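Local coordinates for protein UDP-glucose 4-epimerase (Brucella ovis, PDB 4WOK) that binds NAD and zinc and probably interconverts UDP-glucose and UDP-galactose by inverting the configuration at C4 of the sugar, at residues A[66-71]-A[108-113]; A[216-221]-A[287-292]; A[226-231]-A[268-273]; A[236-241]-A[313-318]; A[257-262]-A[308-313]. The protein carries 2 engineered substitutions. One frame throughout, in Å; residues are numbered along the deposited sequence. Where two conformers were deposited one is given.

Interaction 1 of 5, residues A[66-71]-A[108-113]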
# COMPACT_ATOMS: atom_id res chain seq x y z
N ALA A 66 -0.36 25.72 2.07
CA ALA A 66 -1.53 26.60 2.17
C ALA A 66 -2.78 25.90 1.65
O ALA A 66 -3.85 25.94 2.27
CB ALA A 66 -1.31 27.91 1.41
N ARG A 67 -2.66 25.24 0.51
CA ARG A 67 -3.81 24.59 -0.08
C ARG A 67 -4.28 23.42 0.78
O ARG A 67 -5.47 23.16 0.88
CB ARG A 67 -3.49 24.10 -1.49
CG ARG A 67 -4.71 23.59 -2.26
CD ARG A 67 -4.34 23.49 -3.73
NE ARG A 67 -5.46 23.04 -4.54
CZ ARG A 67 -6.44 23.83 -4.97
NH1 ARG A 67 -6.45 25.12 -4.65
NH2 ARG A 67 -7.41 23.32 -5.71
N LEU A 68 -3.34 22.70 1.37
CA LEU A 68 -3.69 21.58 2.23
C LEU A 68 -4.39 22.06 3.51
O LEU A 68 -5.41 21.50 3.94
CB LEU A 68 -2.44 20.77 2.55
CG LEU A 68 -2.58 19.40 3.21
CD1 LEU A 68 -3.57 18.50 2.45
CD2 LEU A 68 -1.19 18.78 3.24
N VAL A 69 -3.85 23.11 4.12
CA VAL A 69 -4.50 23.71 5.29
C VAL A 69 -5.90 24.22 4.96
O VAL A 69 -6.86 24.00 5.71
CB VAL A 69 -3.64 24.85 5.86
CG1 VAL A 69 -4.42 25.70 6.85
CG2 VAL A 69 -2.37 24.29 6.51
N GLU A 70 -6.02 24.90 3.82
CA GLU A 70 -7.31 25.42 3.37
C GLU A 70 -8.32 24.29 3.28
O GLU A 70 -9.48 24.42 3.70
CB GLU A 70 -7.15 26.08 2.00
CG GLU A 70 -8.39 26.72 1.42
CD GLU A 70 -8.12 27.27 0.03
OE1 GLU A 70 -7.48 28.34 -0.09
OE2 GLU A 70 -8.51 26.62 -0.96
N THR A 71 -7.86 23.17 2.75
CA THR A 71 -8.72 22.01 2.56
C THR A 71 -9.15 21.43 3.89
O THR A 71 -10.33 21.11 4.08
CB THR A 71 -8.00 20.93 1.74
OG1 THR A 71 -7.69 21.46 0.46
CG2 THR A 71 -8.90 19.70 1.58
N GLN A 108 6.00 15.77 6.10
CA GLN A 108 6.11 16.81 7.12
C GLN A 108 5.11 17.92 6.84
O GLN A 108 4.47 18.45 7.75
CB GLN A 108 7.51 17.42 7.21
CG GLN A 108 7.51 18.50 8.33
CD GLN A 108 8.85 19.16 8.56
OE1 GLN A 108 9.83 18.89 7.87
NE2 GLN A 108 8.90 20.05 9.55
N SER A 109 4.94 18.26 5.57
CA SER A 109 3.98 19.28 5.19
C SER A 109 2.57 18.84 5.62
O SER A 109 1.80 19.63 6.17
CB SER A 109 4.06 19.53 3.69
OG SER A 109 3.18 20.56 3.29
N LEU A 110 2.24 17.57 5.40
CA LEU A 110 0.92 17.07 5.79
C LEU A 110 0.75 17.11 7.30
O LEU A 110 -0.31 17.51 7.80
CB LEU A 110 0.71 15.65 5.27
CG LEU A 110 -0.57 14.98 5.79
CD1 LEU A 110 -1.82 15.59 5.17
CD2 LEU A 110 -0.52 13.48 5.53
N LEU A 111 1.78 16.72 8.04
CA LEU A 111 1.66 16.69 9.50
C LEU A 111 1.59 18.11 10.05
O LEU A 111 0.89 18.36 11.03
CB LEU A 111 2.81 15.91 10.13
CG LEU A 111 2.86 14.42 9.76
CD1 LEU A 111 3.97 13.78 10.56
CD2 LEU A 111 1.52 13.70 10.05
N ASP A 112 2.32 19.04 9.43
CA ASP A 112 2.18 20.44 9.88
C ASP A 112 0.75 20.94 9.62
O ASP A 112 0.16 21.59 10.47
CB ASP A 112 3.19 21.34 9.18
CG ASP A 112 4.60 21.19 9.73
OD1 ASP A 112 4.74 20.75 10.88
OD2 ASP A 112 5.58 21.50 9.02
N ALA A 113 0.19 20.64 8.45
CA ALA A 113 -1.18 21.05 8.14
C ALA A 113 -2.15 20.49 9.17
O ALA A 113 -3.08 21.18 9.61
CB ALA A 113 -1.56 20.58 6.76
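Leu68 and Val69 of helix 66-71 meet Ala113 and Leu110 of helix 108-113 in a purely apolar contact. Leu68 carries most of it: its CD2 lies 3.7 Å from Leu110 CA and, in the modelled conformer of that leucine, 3.8 Å from Leu110 CD1, while its CG rests 3.9 Å from Ala113 CB. CG of Leu68 stands anti to its own backbone N (chi1 -168°), and the branch beyond it lies across Leu110 at an oblique angle. Val69 adds CG2, which comes within 3.8 Å of Ala113 CB. The single methyl of Ala113 is thus touched by two branched neighbours, and an alanine suits a place where the backbones come this near, Val69 CA and Ala113 CA being 5.1 Å apart.

The short axes approach to 9.3 Å and run 38° from parallel. Helix 65-75 joins strands 57-59 and 79-82, and helix 96-116 joins 79-82 and 121-125, so these are neighbouring beta-alpha-beta crossovers of the Rossmann fold that holds NAD, packed side by side. Further out, Met72 lies against both Leu110 and Ala113. Strands of the sheet border the contact: Tyr41 touches Leu68, and Val80 and His82 touch Leu110. Beside Leu110 in the sequence, the buried Ser109 gives its OG a partner in the carbonyl O of Ile62.

Interaction 2 of 5, residues A[216-221]-A[287-292]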
# COMPACT_ATOMS: atom_id res chain seq x y z
N GLU A 216 10.60 -11.45 -16.79
CA GLU A 216 11.89 -11.88 -16.29
C GLU A 216 11.76 -12.22 -14.81
O GLU A 216 11.28 -11.40 -14.02
CB GLU A 216 12.96 -10.81 -16.52
CG GLU A 216 13.54 -10.84 -17.93
CD GLU A 216 14.64 -9.81 -18.14
OE1 GLU A 216 14.61 -8.75 -17.46
OE2 GLU A 216 15.54 -10.05 -18.98
N VAL A 217 12.16 -13.43 -14.44
CA VAL A 217 12.09 -13.89 -13.06
C VAL A 217 13.50 -14.24 -12.61
O VAL A 217 14.17 -15.05 -13.24
CB VAL A 217 11.17 -15.12 -12.91
CG1 VAL A 217 11.34 -15.75 -11.53
CG2 VAL A 217 9.72 -14.74 -13.17
N TYR A 218 13.94 -13.63 -11.52
CA TYR A 218 15.33 -13.77 -11.09
C TYR A 218 15.52 -14.86 -10.04
O TYR A 218 15.45 -14.61 -8.84
CB TYR A 218 15.86 -12.42 -10.60
CG TYR A 218 16.09 -11.46 -11.74
CD1 TYR A 218 17.28 -11.50 -12.47
CD2 TYR A 218 15.11 -10.55 -12.13
CE1 TYR A 218 17.50 -10.64 -13.54
CE2 TYR A 218 15.33 -9.68 -13.20
CZ TYR A 218 16.53 -9.74 -13.90
OH TYR A 218 16.77 -8.90 -14.96
N GLY A 219 15.75 -16.09 -10.51
CA GLY A 219 16.10 -17.19 -9.64
C GLY A 219 15.05 -18.28 -9.50
O GLY A 219 13.89 -18.02 -9.20
N ASP A 220 15.48 -19.52 -9.73
CA ASP A 220 14.63 -20.68 -9.52
C ASP A 220 15.30 -21.66 -8.56
O ASP A 220 14.84 -22.79 -8.39
CB ASP A 220 14.30 -21.38 -10.85
CG ASP A 220 15.53 -21.79 -11.64
OD1 ASP A 220 16.67 -21.58 -11.17
OD2 ASP A 220 15.36 -22.34 -12.76
N ASP A 221 16.39 -21.21 -7.94
CA ASP A 221 17.15 -22.07 -7.02
C ASP A 221 17.22 -21.49 -5.60
O ASP A 221 18.17 -21.75 -4.87
CB ASP A 221 18.57 -22.32 -7.56
CG ASP A 221 19.42 -21.05 -7.61
OD1 ASP A 221 18.88 -19.96 -7.93
OD2 ASP A 221 20.64 -21.15 -7.34
N ALA A 287 10.82 -15.71 -18.38
CA ALA A 287 12.22 -15.84 -18.73
C ALA A 287 13.00 -15.95 -17.44
O ALA A 287 13.19 -14.96 -16.73
CB ALA A 287 12.68 -14.65 -19.55
N MET A 288 13.43 -17.16 -17.12
CA MET A 288 14.14 -17.42 -15.88
C MET A 288 15.59 -16.96 -15.99
O MET A 288 16.33 -17.42 -16.86
CB MET A 288 14.06 -18.90 -15.53
CG MET A 288 14.41 -19.21 -14.09
SD MET A 288 13.29 -18.40 -12.92
CE MET A 288 11.81 -19.39 -13.12
N ARG A 289 15.98 -16.05 -15.10
CA ARG A 289 17.33 -15.50 -15.03
C ARG A 289 18.02 -15.93 -13.74
O ARG A 289 17.36 -16.40 -12.81
CB ARG A 289 17.30 -13.97 -15.10
CG ARG A 289 16.56 -13.41 -16.30
CD ARG A 289 17.49 -13.24 -17.49
NE ARG A 289 17.79 -11.84 -17.74
CZ ARG A 289 18.91 -11.23 -17.37
NH1 ARG A 289 19.09 -9.94 -17.65
NH2 ARG A 289 19.85 -11.90 -16.72
N ALA A 290 19.33 -15.74 -13.69
CA ALA A 290 20.11 -16.08 -12.51
C ALA A 290 19.63 -15.32 -11.27
O ALA A 290 19.34 -14.12 -11.33
CB ALA A 290 21.59 -15.82 -12.75
N ARG A 291 19.56 -16.03 -10.15
CA ARG A 291 19.23 -15.40 -8.88
C ARG A 291 20.31 -14.39 -8.52
O ARG A 291 21.50 -14.63 -8.72
CB ARG A 291 19.11 -16.46 -7.78
CG ARG A 291 18.85 -15.91 -6.39
CD ARG A 291 18.54 -17.04 -5.43
NE ARG A 291 19.46 -18.16 -5.59
CZ ARG A 291 20.65 -18.24 -5.00
NH1 ARG A 291 21.04 -17.26 -4.20
NH2 ARG A 291 21.43 -19.29 -5.20
N ARG A 292 19.88 -13.24 -8.01
CA ARG A 292 20.81 -12.22 -7.52
C ARG A 292 21.28 -12.59 -6.11
O ARG A 292 20.46 -12.85 -5.23
CB ARG A 292 20.15 -10.84 -7.52
CG ARG A 292 19.71 -10.39 -8.90
CD ARG A 292 18.94 -9.07 -8.86
NE ARG A 292 18.61 -8.62 -10.21
CZ ARG A 292 17.83 -7.57 -10.48
NH1 ARG A 292 17.29 -6.87 -9.49
NH2 ARG A 292 17.58 -7.24 -11.74
O HOH W 1 17.24 -12.59 -7.22
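Strands 216-218 and 287-289 run parallel, their short axes 28° apart and Glu216, Val217 and Tyr218 paired with Ala287, Met288 and Arg289. Val217 is bonded through both its polar backbone atoms: its N donates to Ala287 O (2.9 Å), and its O accepts from Arg289 N (2.8 Å).

On the face of Glu216 and Tyr218, Arg289 in its modelled conformer forms a salt bridge, NE to Glu216 OE2 at 3.1 Å, in its own guanidinium plane but from above the carboxylate. Tyr218 lies beside Arg289, pointing the same way, and its ring carries a cation-pi contact: Arg292 CZ stands 4.1 Å from the ring centroid, almost on the normal, with the guanidinium turned 44° from the ring. On the other face Val217 CG1 touches Met288 SD at 3.6 Å, a flexible thioether suiting this partly exposed margin.

Past the strands, Gly219, at phi 112°, lets its CA pass 3.6 Å from Arg291 CB, a place for a residue without a side chain. Arg291 then grips Asp221 side-on in a second salt bridge, NE to OD1 and NH2 to OD2. This two-stranded parallel sheet, backed by helix 269-280, belongs to the smaller C-terminal part of the epimerase fold, which in relatives binds the UDP-sugar.

Interaction 3 of 5, residues A[226-231]-A[268-273]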
# COMPACT_ATOMS: atom_id res chain seq x y z
N ASP A 226 9.43 -24.55 -4.14
CA ASP A 226 9.50 -24.71 -5.60
C ASP A 226 10.71 -24.03 -6.21
O ASP A 226 10.88 -24.03 -7.43
CB ASP A 226 8.22 -24.21 -6.28
CG ASP A 226 7.91 -22.75 -5.97
OD1 ASP A 226 8.84 -21.94 -5.79
OD2 ASP A 226 6.71 -22.42 -5.91
N GLY A 227 11.56 -23.46 -5.36
CA GLY A 227 12.80 -22.87 -5.83
C GLY A 227 12.69 -21.40 -6.19
O GLY A 227 13.71 -20.73 -6.32
N THR A 228 11.47 -20.89 -6.36
CA THR A 228 11.29 -19.47 -6.67
C THR A 228 11.01 -18.70 -5.38
O THR A 228 10.56 -19.28 -4.39
CB THR A 228 10.16 -19.23 -7.71
OG1 THR A 228 8.87 -19.45 -7.11
CG2 THR A 228 10.32 -20.12 -8.93
N CYS A 229 11.26 -17.40 -5.39
CA CYS A 229 11.23 -16.67 -4.12
C CYS A 229 9.80 -16.40 -3.66
O CYS A 229 8.86 -16.31 -4.45
CB CYS A 229 12.01 -15.37 -4.21
SG CYS A 229 11.06 -13.96 -4.72
N ILE A 230 9.67 -16.27 -2.35
CA ILE A 230 8.39 -16.14 -1.69
C ILE A 230 8.23 -14.72 -1.16
O ILE A 230 9.14 -14.18 -0.52
CB ILE A 230 8.25 -17.16 -0.54
CG1 ILE A 230 8.24 -18.59 -1.10
CG2 ILE A 230 7.00 -16.89 0.27
CD1 ILE A 230 8.19 -19.66 -0.03
N ARG A 231 7.10 -14.10 -1.45
CA ARG A 231 6.84 -12.72 -0.98
C ARG A 231 5.42 -12.63 -0.45
O ARG A 231 4.68 -13.62 -0.46
CB ARG A 231 7.09 -11.72 -2.11
CG ARG A 231 8.52 -11.70 -2.64
CD ARG A 231 9.46 -11.02 -1.66
NE ARG A 231 10.84 -10.92 -2.13
CZ ARG A 231 11.80 -11.79 -1.81
NH1 ARG A 231 11.52 -12.84 -1.04
NH2 ARG A 231 13.04 -11.62 -2.27
N SER A 268 4.89 -17.86 -3.60
CA SER A 268 6.02 -17.89 -4.52
C SER A 268 5.63 -17.39 -5.91
O SER A 268 4.45 -17.36 -6.26
CB SER A 268 6.60 -19.30 -4.62
OG SER A 268 5.85 -20.08 -5.54
N ILE A 269 6.63 -16.99 -6.69
CA ILE A 269 6.42 -16.57 -8.07
C ILE A 269 5.74 -17.67 -8.89
O ILE A 269 4.82 -17.41 -9.67
CB ILE A 269 7.76 -16.20 -8.76
CG1 ILE A 269 8.51 -15.11 -7.98
CG2 ILE A 269 7.53 -15.80 -10.21
CD1 ILE A 269 7.92 -13.73 -8.12
N ARG A 270 6.22 -18.90 -8.70
CA ARG A 270 5.68 -20.04 -9.43
C ARG A 270 4.18 -20.19 -9.15
O ARG A 270 3.40 -20.36 -10.08
CB ARG A 270 6.43 -21.32 -9.05
CG ARG A 270 5.93 -22.57 -9.78
CD ARG A 270 6.21 -22.51 -11.28
NE ARG A 270 7.64 -22.53 -11.57
CZ ARG A 270 8.19 -21.98 -12.66
NH1 ARG A 270 7.43 -21.36 -13.55
NH2 ARG A 270 9.51 -22.05 -12.83
N GLU A 271 3.79 -20.09 -7.88
CA GLU A 271 2.38 -20.21 -7.51
C GLU A 271 1.54 -19.19 -8.26
O GLU A 271 0.47 -19.50 -8.77
CB GLU A 271 2.18 -20.00 -6.01
CG GLU A 271 2.83 -21.03 -5.09
CD GLU A 271 2.60 -20.68 -3.63
OE1 GLU A 271 1.44 -20.76 -3.17
OE2 GLU A 271 3.57 -20.30 -2.93
N ILE A 272 2.05 -17.96 -8.32
CA ILE A 272 1.35 -16.88 -9.00
C ILE A 272 1.20 -17.17 -10.48
O ILE A 272 0.10 -17.09 -11.03
CB ILE A 272 2.08 -15.54 -8.79
CG1 ILE A 272 1.83 -15.05 -7.36
CG2 ILE A 272 1.61 -14.50 -9.80
CD1 ILE A 272 2.79 -13.97 -6.92
N VAL A 273 2.30 -17.52 -11.13
CA VAL A 273 2.28 -17.85 -12.54
C VAL A 273 1.34 -19.02 -12.81
O VAL A 273 0.52 -18.98 -13.73
CB VAL A 273 3.70 -18.16 -13.04
CG1 VAL A 273 3.67 -18.96 -14.32
CG2 VAL A 273 4.47 -16.86 -13.21
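The carboxylate of Asp226 faces Ser268 with one oxygen and its own loop with the other. OD2 receives Ser268 OG at 2.5 Å on its syn lone pair. OD1 takes two donors from Thr228: the backbone N, nearly in line with the C-O bond, which makes an Asx turn, and OG1 at 2.8 Å from above the plane. Beside the contact, within 226-231 itself, Cys229 SG lies 3.7 Å above the plane of the Arg231 guanidinium, over its centre.

Thr228 OG1, which donates to Asp226, accepts from Arg270 N (3.1 Å, 165° at the hydrogen). A chi1 of 72° sets this hydroxyl between its own N and carbonyl carbon, where it meets Arg270 N. Ser268 OG likewise does double duty, giving its proton to Asp226 and accepting from Glu271 N at 3.1 Å; Ser268 N in turn donates to Glu271 OE2, completing a capping box. The helix dipole would probably favour the negative charge of Asp226, though the nearby Glu271 carboxylate may oppose this.

Ile269 N bonds Cys229 O at 3.2 Å, just beyond the antiparallel, non-hydrogen-bonded pair Ile230 and Ser268 that joins strands 230-235 and 267-268. From there helix 269-280 leaves with Ile269 and Ile272 against helix 200-209, and Arg270 against Met288 of strand 286-289.

Interaction 4 of 5, residues A[236-241]-A[313-318]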
# COMPACT_ATOMS: atom_id res chain seq x y z
N VAL A 236 -6.11 -5.49 -2.03
CA VAL A 236 -6.30 -4.06 -1.82
C VAL A 236 -7.60 -3.74 -1.04
O VAL A 236 -7.67 -2.74 -0.30
CB VAL A 236 -6.29 -3.31 -3.17
CG1 VAL A 236 -7.40 -3.83 -4.07
CG2 VAL A 236 -6.39 -1.80 -2.97
N THR A 237 -8.62 -4.57 -1.20
CA THR A 237 -9.85 -4.35 -0.45
C THR A 237 -9.62 -4.61 1.03
O THR A 237 -10.18 -3.90 1.88
CB THR A 237 -11.00 -5.23 -0.97
OG1 THR A 237 -11.22 -4.94 -2.36
CG2 THR A 237 -12.28 -4.96 -0.19
N ASP A 238 -8.81 -5.62 1.34
CA ASP A 238 -8.40 -5.86 2.72
C ASP A 238 -7.62 -4.66 3.26
O ASP A 238 -7.76 -4.29 4.42
CB ASP A 238 -7.56 -7.13 2.83
CG ASP A 238 -8.41 -8.40 2.92
OD1 ASP A 238 -9.48 -8.34 3.57
OD2 ASP A 238 -8.01 -9.45 2.36
N LEU A 239 -6.78 -4.06 2.42
CA LEU A 239 -6.04 -2.86 2.84
C LEU A 239 -7.01 -1.73 3.13
O LEU A 239 -6.87 -1.03 4.13
CB LEU A 239 -5.02 -2.44 1.77
CG LEU A 239 -3.80 -3.35 1.67
CD1 LEU A 239 -2.98 -2.99 0.44
CD2 LEU A 239 -2.95 -3.29 2.93
N ALA A 240 -8.00 -1.54 2.25
CA ALA A 240 -9.03 -0.54 2.49
C ALA A 240 -9.70 -0.78 3.84
O ALA A 240 -9.81 0.13 4.67
CB ALA A 240 -10.07 -0.56 1.37
N ARG A 241 -10.12 -2.02 4.07
CA ARG A 241 -10.76 -2.38 5.34
C ARG A 241 -9.91 -1.98 6.56
O ARG A 241 -10.41 -1.37 7.50
CB ARG A 241 -11.06 -3.88 5.38
CG ARG A 241 -12.07 -4.35 4.32
CD ARG A 241 -12.36 -5.87 4.42
NE ARG A 241 -12.62 -6.27 5.80
CZ ARG A 241 -11.83 -7.07 6.50
NH1 ARG A 241 -10.75 -7.61 5.94
NH2 ARG A 241 -12.13 -7.37 7.76
N HIS A 313 -8.65 -9.15 10.28
CA HIS A 313 -8.23 -10.34 9.54
C HIS A 313 -8.48 -10.11 8.06
O HIS A 313 -9.49 -9.49 7.70
CB HIS A 313 -8.99 -11.60 10.00
CG HIS A 313 -9.04 -11.75 11.48
ND1 HIS A 313 -10.00 -11.13 12.26
CD2 HIS A 313 -8.24 -12.44 12.34
CE1 HIS A 313 -9.79 -11.44 13.53
NE2 HIS A 313 -8.73 -12.22 13.60
N THR A 314 -7.60 -10.60 7.20
CA THR A 314 -7.87 -10.55 5.77
C THR A 314 -9.01 -11.50 5.43
O THR A 314 -9.09 -12.59 6.00
CB THR A 314 -6.64 -10.93 4.92
OG1 THR A 314 -6.08 -12.16 5.38
CG2 THR A 314 -5.58 -9.84 5.00
N VAL A 315 -9.89 -11.10 4.53
CA VAL A 315 -10.94 -12.00 4.08
C VAL A 315 -10.97 -12.11 2.55
O VAL A 315 -11.74 -12.89 2.01
CB VAL A 315 -12.34 -11.56 4.58
CG1 VAL A 315 -12.37 -11.49 6.10
CG2 VAL A 315 -12.75 -10.23 3.98
N TYR A 316 -10.13 -11.34 1.87
CA TYR A 316 -10.09 -11.38 0.41
C TYR A 316 -8.71 -11.73 -0.14
O TYR A 316 -8.48 -11.63 -1.35
CB TYR A 316 -10.52 -10.02 -0.19
CG TYR A 316 -11.92 -9.56 0.16
CD1 TYR A 316 -13.04 -10.24 -0.31
CD2 TYR A 316 -12.13 -8.43 0.93
CE1 TYR A 316 -14.32 -9.81 -0.00
CE2 TYR A 316 -13.40 -7.99 1.25
CZ TYR A 316 -14.50 -8.68 0.77
OH TYR A 316 -15.77 -8.24 1.09
N SER A 317 -7.79 -12.12 0.72
CA SER A 317 -6.40 -12.20 0.31
C SER A 317 -5.92 -13.63 0.01
O SER A 317 -4.72 -13.89 0.03
CB SER A 317 -5.51 -11.55 1.35
OG SER A 317 -5.74 -10.15 1.40
N ASP A 318 -6.84 -14.53 -0.27
CA ASP A 318 -6.46 -15.82 -0.83
C ASP A 318 -5.99 -15.59 -2.28
O ASP A 318 -6.51 -14.71 -2.97
CB ASP A 318 -7.63 -16.81 -0.78
CG ASP A 318 -8.90 -16.23 -1.35
OD1 ASP A 318 -9.52 -15.37 -0.69
OD2 ASP A 318 -9.27 -16.64 -2.47
O HOH W 2 -11.58 -8.08 10.34
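The first turn of helix 236-251, a helix of the NAD-binding Rossmann domain, holds the loop 313-318 chiefly through the buried carboxylate of Asp238. Its four bonds divide evenly. OD1 accepts from Val315 N at 3.0 Å on the syn side and, in a salt bridge within the helix, from Arg241 NH1 at 2.8 Å on the anti side, both from the same face of the plane. OD2 takes Tyr316 N at 2.9 Å on the syn side and Ser317 OG at 2.6 Å on its anti lone pair. A carboxylate, each oxygen able to take two donors, suits a place where two successive amides, a hydroxyl and a guanidinium converge, and they would favour the ionised acid. Ser317 OG is positioned in turn by His235 N, which donates to it.

Two carbon contacts flank the carboxylate. Thr237 CG2 lies 3.5 Å from Tyr316 CE2, and Val315 CG2 sits over one face of the Arg241 guanidinium. Outside the contact, Val236 and Ala240 pack on helix 22-33, which follows the first strand of the domain.

The bend of Arg241 at chi3 (47°) sets the place of NE. NH1 lies 2.9 Å from His313 O, in the guanidinium plane, while NH2 makes a weak bond to a water that also accepts from His313 N, 3.1 Å from that water's oxygen.

Interaction 5 of 5, residues A[257-262]-A[308-313]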
# COMPACT_ATOMS: atom_id res chain seq x y z
N LEU A 257 -0.62 3.35 17.15
CA LEU A 257 -0.30 1.98 16.76
C LEU A 257 0.63 1.95 15.56
O LEU A 257 0.61 2.86 14.73
CB LEU A 257 -1.56 1.20 16.40
CG LEU A 257 -2.60 0.80 17.44
CD1 LEU A 257 -3.75 0.10 16.73
CD2 LEU A 257 -1.98 -0.11 18.50
N ALA A 258 1.45 0.91 15.49
CA ALA A 258 2.13 0.54 14.25
C ALA A 258 2.00 -0.97 14.10
O ALA A 258 2.57 -1.72 14.89
CB ALA A 258 3.59 0.98 14.27
N VAL A 259 1.22 -1.40 13.12
CA VAL A 259 0.97 -2.83 12.93
C VAL A 259 1.16 -3.29 11.48
O VAL A 259 0.98 -2.52 10.54
CB VAL A 259 -0.46 -3.22 13.39
CG1 VAL A 259 -0.67 -2.86 14.86
CG2 VAL A 259 -1.51 -2.56 12.52
N ASN A 260 1.53 -4.56 11.33
CA ASN A 260 1.62 -5.24 10.04
C ASN A 260 0.26 -5.63 9.49
O ASN A 260 -0.64 -6.00 10.25
CB ASN A 260 2.47 -6.50 10.16
CG ASN A 260 3.92 -6.22 10.50
OD1 ASN A 260 4.44 -5.14 10.24
ND2 ASN A 260 4.59 -7.22 11.09
N LEU A 261 0.12 -5.58 8.17
CA LEU A 261 -1.07 -6.09 7.49
C LEU A 261 -0.67 -7.21 6.53
O LEU A 261 0.28 -7.06 5.76
CB LEU A 261 -1.77 -4.97 6.72
CG LEU A 261 -2.24 -3.76 7.52
CD1 LEU A 261 -2.87 -2.74 6.60
CD2 LEU A 261 -3.20 -4.18 8.62
N GLY A 262 -1.40 -8.32 6.59
CA GLY A 262 -1.14 -9.44 5.71
C GLY A 262 -1.88 -10.70 6.12
O GLY A 262 -2.66 -10.70 7.07
N GLU A 308 -5.08 -8.43 17.11
CA GLU A 308 -5.31 -8.06 18.50
C GLU A 308 -5.79 -6.62 18.65
O GLU A 308 -6.77 -6.36 19.35
CB GLU A 308 -4.03 -8.25 19.32
CG GLU A 308 -4.16 -7.73 20.75
CD GLU A 308 -2.89 -7.90 21.57
OE1 GLU A 308 -1.85 -8.29 20.99
OE2 GLU A 308 -2.93 -7.62 22.78
N LYS A 309 -5.11 -5.67 18.01
CA LYS A 309 -5.37 -4.26 18.28
C LYS A 309 -6.47 -3.65 17.42
O LYS A 309 -7.13 -2.70 17.84
CB LYS A 309 -4.08 -3.46 18.09
CG LYS A 309 -2.93 -3.89 19.00
CD LYS A 309 -3.26 -3.66 20.46
CE LYS A 309 -2.03 -3.84 21.33
NZ LYS A 309 -2.37 -4.09 22.76
N LEU A 310 -6.67 -4.18 16.21
CA LEU A 310 -7.69 -3.64 15.31
C LEU A 310 -8.85 -4.61 15.08
O LEU A 310 -9.86 -4.23 14.48
CB LEU A 310 -7.07 -3.27 13.96
CG LEU A 310 -6.17 -2.04 13.91
CD1 LEU A 310 -5.73 -1.76 12.48
CD2 LEU A 310 -6.88 -0.83 14.52
N GLY A 311 -8.71 -5.84 15.55
CA GLY A 311 -9.67 -6.88 15.22
C GLY A 311 -9.66 -7.17 13.73
O GLY A 311 -10.69 -7.51 13.16
N PHE A 312 -8.50 -7.02 13.10
CA PHE A 312 -8.39 -7.16 11.64
C PHE A 312 -7.88 -8.52 11.16
O PHE A 312 -6.81 -8.97 11.57
CB PHE A 312 -7.46 -6.08 11.08
CG PHE A 312 -7.14 -6.26 9.62
CD1 PHE A 312 -8.08 -5.95 8.65
CD2 PHE A 312 -5.90 -6.73 9.22
CE1 PHE A 312 -7.78 -6.13 7.30
CE2 PHE A 312 -5.61 -6.90 7.88
CZ PHE A 312 -6.55 -6.60 6.92
N HIS A 313 -8.65 -9.15 10.28
CA HIS A 313 -8.23 -10.34 9.54
C HIS A 313 -8.48 -10.11 8.06
O HIS A 313 -9.49 -9.49 7.70
CB HIS A 313 -8.99 -11.60 10.00
CG HIS A 313 -9.04 -11.75 11.48
ND1 HIS A 313 -10.00 -11.13 12.26
CD2 HIS A 313 -8.24 -12.44 12.34
CE1 HIS A 313 -9.79 -11.44 13.53
NE2 HIS A 313 -8.73 -12.22 13.60
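Aliphatic packing carries one end of this contact, where Leu257 meets Lys309 and Leu310. Leu257 CD1 lies 3.8 Å from Lys309 CB and 3.9 Å from Leu310 CD2; the two leucines slide past each other in opposite directions, so they touch through their outer methyls. The other methyl, Leu257 CD2, reaches Lys309 CG at 3.9 Å. Only the root of the lysine is used here: its chain bends at chi2 (-64°), and NZ ends 3.6 Å from Glu308 OE2 in a salt bridge on the exposed side of the helix. A residue with an oily stem and a charged tip fits such a margin. Val259 CG2 adds a looser touch to Leu310 CD1 at 4.3 Å.

Apolar packing of an aliphatic methyl on a ring carbon makes the other end. Leu261 CD2 comes to 3.7 Å from Phe312 CE2, the two side chains crossing at about a right angle. Phe312 has CG anti to its backbone N (chi1 172°), its CB directed at 257-262. Gly311, between the two ends, is the first residue to leave helical phi/psi, and its positive phi of 64° suits glycine.

Strand 257-260 is the outermost strand of the seven-stranded parallel Rossmann sheet, its backbone bonded to strand 172-177. Helix 304-310 and the turn after it cover one side of this edge, and helix 236-251 flanks them: His249 touches both Leu257 and Leu310, Ala242 meets Leu261, and Arg241 packs on Phe312.

Interaction 1 is buried, interaction 2 lies at the surface on the opposite side of the chain's centre, and interactions 3, 4 and 5 are partly buried. Chemistry follows place: between the Rossmann helices of interaction 1 only apolar groups meet, while interaction 2 relies on strand pairing, ion pairs and a cation-pi contact. Interactions 2 and 3 touch, Val217 against Ile269, and both involve the C-terminal part. Interactions 4 and 5 share His313 and bind the chain's return to the NAD-binding domain, the latter through greasy side chains; Leu239 meets Leu261 between them. On a successive strand and helix, interaction 3 caps a helix start with Asp226, Thr228 and Ser268, whereas in 4 a helix carboxylate holds a loop.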